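Local coordinates for putative NADP oxidoreductase BF3122 (Bacteroides fragilis, PDB 3D1L) that probably catalyses an NADP-dependent oxidation or reduction, binding the nucleotide in an N-terminal Rossmann-type domain and apparently pairing with a second copy largely through its helical C-terminal part, at the interface of chains A and B. Sequence-based numbering; all coordinates share one arbitrary frame. Chains: chain A/B, Putative NADP oxidoreductase BF3122.

Contact 1: the interface of chains A and B. Residues chain A 209, 212-213, 216; chain B 124-125, 181-182.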
loop_
_atom_site.group_PDB
_atom_site.type_symbol
_atom_site.label_atom_id
_atom_site.label_comp_id
_atom_site.label_asym_id
_atom_site.label_seq_id
_atom_site.Cartn_x
_atom_site.Cartn_y
_atom_site.Cartn_z
ATOM N N LEU A 209 11.848 -1.738 1.449
ATOM C CA LEU A 209 11.180 -0.647 0.740
ATOM C C LEU A 209 9.730 -1.048 0.465
ATOM O O LEU A 209 8.795 -0.248 0.648
ATOM C CB LEU A 209 11.907 -0.359 -0.579
ATOM C CG LEU A 209 13.268 0.385 -0.570
ATOM C CD1 LEU A 209 14.330 -0.335 0.235
ATOM C CD2 LEU A 209 13.764 0.579 -1.979
ATOM N N GLU A 212 7.844 -1.056 3.961
ATOM C CA GLU A 212 7.590 0.293 4.462
ATOM C C GLU A 212 6.594 1.058 3.586
ATOM O O GLU A 212 5.797 1.822 4.101
ATOM C CB GLU A 212 8.902 1.087 4.617
ATOM C CG GLU A 212 8.717 2.533 5.014
ATOM C CD GLU A 212 8.011 2.696 6.354
ATOM O OE1 GLU A 212 7.979 1.711 7.144
ATOM O OE2 GLU A 212 7.494 3.817 6.620
ATOM N N THR A 213 6.646 0.848 2.268
ATOM C CA THR A 213 5.673 1.438 1.334
ATOM C C THR A 213 4.259 1.052 1.715
ATOM O O THR A 213 3.354 1.892 1.687
ATOM C CB THR A 213 5.994 1.047 -0.166
ATOM O OG1 THR A 213 7.228 1.649 -0.498
ATOM C CG2 THR A 213 4.946 1.566 -1.159
ATOM N N LYS A 216 3.409 2.498 5.589
ATOM C CA LYS A 216 3.220 3.943 5.565
ATOM C C LYS A 216 1.763 4.338 5.347
ATOM O O LYS A 216 1.275 5.273 5.978
ATOM C CB LYS A 216 4.075 4.505 4.434
ATOM C CG LYS A 216 4.472 5.951 4.542
ATOM C CD LYS A 216 5.447 6.215 3.410
ATOM C CE LYS A 216 5.727 7.653 3.286
ATOM N NZ LYS A 216 6.617 7.901 2.132
ATOM N N GLN B 124 14.914 4.410 1.070
ATOM C CA GLN B 124 13.675 4.105 1.761
ATOM C C GLN B 124 12.724 5.208 1.378
ATOM O O GLN B 124 13.152 6.285 0.992
ATOM C CB GLN B 124 13.898 4.077 3.293
ATOM C CG GLN B 124 12.718 3.572 4.162
ATOM C CD GLN B 124 12.079 2.304 3.615
ATOM O OE1 GLN B 124 11.374 2.339 2.602
ATOM N NE2 GLN B 124 12.336 1.175 4.269
ATOM N N THR B 125 11.432 4.937 1.476
ATOM C CA THR B 125 10.434 5.952 1.271
ATOM C C THR B 125 10.333 6.740 2.592
ATOM O O THR B 125 10.192 6.151 3.678
ATOM C CB THR B 125 9.121 5.311 0.780
ATOM O OG1 THR B 125 8.111 6.296 0.632
ATOM C CG2 THR B 125 8.637 4.219 1.714
ATOM N N THR B 181 9.377 0.105 -7.275
ATOM C CA THR B 181 9.025 -0.567 -6.034
ATOM C C THR B 181 8.229 0.305 -5.086
ATOM O O THR B 181 7.311 -0.195 -4.428
ATOM C CB THR B 181 10.258 -1.119 -5.318
ATOM O OG1 THR B 181 10.841 -2.119 -6.160
ATOM C CG2 THR B 181 9.846 -1.760 -4.011
ATOM N N CYS B 182 8.597 1.579 -4.979
ATOM C CA CYS B 182 8.003 2.460 -3.955
ATOM C C CYS B 182 7.057 3.498 -4.532
ATOM O O CYS B 182 5.940 3.694 -4.033
ATOM C CB CYS B 182 9.089 3.261 -3.232
ATOM S SG CYS B 182 10.298 2.344 -2.239
HETATM O O HOH W 1 8.164 6.046 5.493
#
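The side-chain amide of B:Gln124 presents one face to A:Glu212, whose CB sits over the side bearing OE1 and NE2, 3.4 Å from that OE1. At its edge OE1 of B:Gln124 accepts the backbone N of B:Thr125 at 2.8 Å, in the amide plane and on a lone pair. This bond within chain B helps hold the amide's rotation while A:Glu212 covers its face. The glutamate crosses it at about a right angle, bends at chi2 (60°) and holds its carboxylate plane 66° from the amide. Carboxylate oxygen OE2 of A:Glu212 lies 2.6 Å from the O of a water that also meets the backbone O of B:Thr125, so the acid is tied across the interface indirectly. A direct polar link comes from A:Lys216. Its extended chain reaches tip to tip toward B:Thr125, and NZ of A:Lys216 donates to the hydroxyl OG1 of B:Thr125 at 2.7 Å. With that hydroxyl trans to the backbone N (chi1 177°), methyl CG2 is turned toward CG of A:Glu212 and the OG1 and CA of A:Thr213. Farther along, SG of B:Cys182 rests 3.6 Å from CB of A:Leu209, close to OG1 of A:Thr213, which donates to the backbone O of A:Leu209 at 2.7 Å within its own helix. The site also borders a pocket for 2-mercapto-propion aldehyde, possibly a crystallisation or purification additive. One face of chain A helix 207-219 thus docks where the loop following chain B strand 117-122 meets helix 168-198.

Contact 2: the interface of chains A and B. Residues chain A 176, 179-180, 184; chain B 241, 245, 251, 255.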
loop_
_atom_site.group_PDB
_atom_site.type_symbol
_atom_site.label_atom_id
_atom_site.label_comp_id
_atom_site.label_asym_id
_atom_site.label_seq_id
_atom_site.Cartn_x
_atom_site.Cartn_y
_atom_site.Cartn_z
ATOM N N LEU A 176 -12.387 -3.521 -8.598
ATOM C CA LEU A 176 -11.579 -2.708 -9.494
ATOM C C LEU A 176 -10.400 -2.121 -8.726
ATOM O O LEU A 176 -9.276 -2.049 -9.242
ATOM C CB LEU A 176 -12.415 -1.597 -10.133
ATOM C CG LEU A 176 -11.703 -0.596 -11.048
ATOM C CD1 LEU A 176 -10.883 -1.251 -12.180
ATOM C CD2 LEU A 176 -12.673 0.409 -11.608
ATOM N N VAL A 179 -7.632 -4.641 -8.015
ATOM C CA VAL A 179 -6.740 -4.819 -9.163
ATOM C C VAL A 179 -5.556 -3.843 -9.101
ATOM O O VAL A 179 -4.413 -4.249 -9.302
ATOM C CB VAL A 179 -7.483 -4.708 -10.507
ATOM C CG1 VAL A 179 -6.478 -4.622 -11.671
ATOM C CG2 VAL A 179 -8.428 -5.930 -10.702
ATOM N N PHE A 180 -5.843 -2.568 -8.829
ATOM C CA PHE A 180 -4.793 -1.572 -8.610
ATOM C C PHE A 180 -3.922 -1.932 -7.423
ATOM O O PHE A 180 -2.695 -1.987 -7.541
ATOM C CB PHE A 180 -5.389 -0.173 -8.449
ATOM C CG PHE A 180 -5.853 0.424 -9.751
ATOM C CD1 PHE A 180 -4.969 1.148 -10.547
ATOM C CD2 PHE A 180 -7.157 0.224 -10.204
ATOM C CE1 PHE A 180 -5.384 1.684 -11.766
ATOM C CE2 PHE A 180 -7.574 0.759 -11.421
ATOM C CZ PHE A 180 -6.696 1.492 -12.202
ATOM N N PHE A 184 -1.627 -4.734 -9.808
ATOM C CA PHE A 184 -0.769 -3.717 -10.417
ATOM C C PHE A 184 0.431 -3.414 -9.506
ATOM O O PHE A 184 1.530 -3.166 -9.991
ATOM C CB PHE A 184 -1.564 -2.445 -10.775
ATOM C CG PHE A 184 -2.584 -2.629 -11.906
ATOM C CD1 PHE A 184 -2.580 -3.768 -12.722
ATOM C CD2 PHE A 184 -3.525 -1.647 -12.159
ATOM C CE1 PHE A 184 -3.521 -3.923 -13.754
ATOM C CE2 PHE A 184 -4.454 -1.787 -13.194
ATOM C CZ PHE A 184 -4.446 -2.935 -13.999
ATOM N N HIS B 241 -13.864 -3.427 -16.494
ATOM C CA HIS B 241 -13.009 -2.487 -15.779
ATOM C C HIS B 241 -12.638 -1.241 -16.591
ATOM O O HIS B 241 -12.634 -0.133 -16.073
ATOM C CB HIS B 241 -11.779 -3.194 -15.214
ATOM C CG HIS B 241 -12.087 -4.043 -14.018
ATOM N ND1 HIS B 241 -11.172 -4.903 -13.449
ATOM C CD2 HIS B 241 -13.229 -4.176 -13.295
ATOM C CE1 HIS B 241 -11.730 -5.520 -12.422
ATOM N NE2 HIS B 241 -12.979 -5.096 -12.306
ATOM N N LEU B 245 -13.689 2.997 -16.025
ATOM C CA LEU B 245 -12.712 4.080 -16.038
ATOM C C LEU B 245 -12.855 5.035 -17.236
ATOM O O LEU B 245 -11.973 5.873 -17.487
ATOM C CB LEU B 245 -11.311 3.481 -16.013
ATOM C CG LEU B 245 -10.957 2.508 -14.893
ATOM C CD1 LEU B 245 -9.658 1.813 -15.256
ATOM C CD2 LEU B 245 -10.833 3.221 -13.559
HETATM N N MSE B 251 -6.302 7.244 -16.651
HETATM C CA MSE B 251 -6.348 6.116 -15.734
HETATM C C MSE B 251 -6.781 4.840 -16.453
HETATM O O MSE B 251 -6.321 3.751 -16.119
HETATM C CB MSE B 251 -7.275 6.397 -14.561
HETATM C CG MSE B 251 -6.988 5.513 -13.374
HETATM SE SE MSE B 251 -8.256 5.774 -11.977
HETATM C CE MSE B 251 -8.104 7.682 -11.783
ATOM N N TYR B 255 -4.527 1.244 -16.801
ATOM C CA TYR B 255 -5.094 -0.071 -16.513
ATOM C C TYR B 255 -4.814 -1.028 -17.688
ATOM O O TYR B 255 -4.397 -2.172 -17.488
ATOM C CB TYR B 255 -6.605 0.030 -16.232
ATOM C CG TYR B 255 -7.248 -1.298 -15.875
ATOM C CD1 TYR B 255 -7.537 -1.618 -14.546
ATOM C CD2 TYR B 255 -7.558 -2.242 -16.869
ATOM C CE1 TYR B 255 -8.120 -2.845 -14.205
ATOM C CE2 TYR B 255 -8.143 -3.474 -16.536
ATOM C CZ TYR B 255 -8.411 -3.767 -15.205
ATOM O OH TYR B 255 -8.976 -4.970 -14.866
#
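A:Phe184 drives the edge of its ring into a face of B:Tyr255, with the two planes 70° apart and the centroids separated by 5.0 Å. The CE2-CZ edge does the touching, CZ of A:Phe184 standing 3.4 Å above the ring plane of B:Tyr255, offset toward the rim. A:Phe180 uses a different approach: its CE2 lies at the tyrosine's edge, in plane, 3.9 Å from CD1 of B:Tyr255, while its own face receives CE2 of A:Phe184. Three aromatic rings are therefore interlocked by edges and faces, with no parallel stack among them. A:Val179 divides its two methyls between neighbours. CG1, trans to the backbone N (chi1 169°), touches CE1 of B:Tyr255 at 3.5 Å and also covers a face of A:Phe184, whereas CG2 points to CE1 of B:His241. Over a face of that imidazole comes A:Leu176, whose CD1 lies 3.9 Å from the ring centroid in a CH-pi contact; its other branch, CD2, meets CD2 of B:Leu245. The histidine is steadied from within its own chain, ND1 of B:His241 and the phenol OH of B:Tyr255 being 2.6 Å apart in a fairly straight hydrogen bond. That bond couples helices 235-244 and 249-264 and sets the phenol at the edge of the imidazole. As a worked case of aromatic packing, the patch packs helix 168-198 of one chain against the C-terminal helices of the other and would probably stabilise the dimer if the deposited assembly is the biological one.

Contact 1 and contact 2 have C-alpha centres about 21 Å apart and belong to one two-fold symmetric interface, so each recurs with the chains exchanged. Helix 168-198 is their common element: chain B contributes it to contact 1, chain A to contact 2. Each copy of this helix can thus meet helix 207-219 of its partner in one patch and helices 235-244 and 249-264 in the other. The ligand pocket draws on positions 124, 125 and 182 of contact 1 and 179 of contact 2. If the deposited pair is the biological unit, its subunits interlock through these helices, and pairing may also shape the pocket.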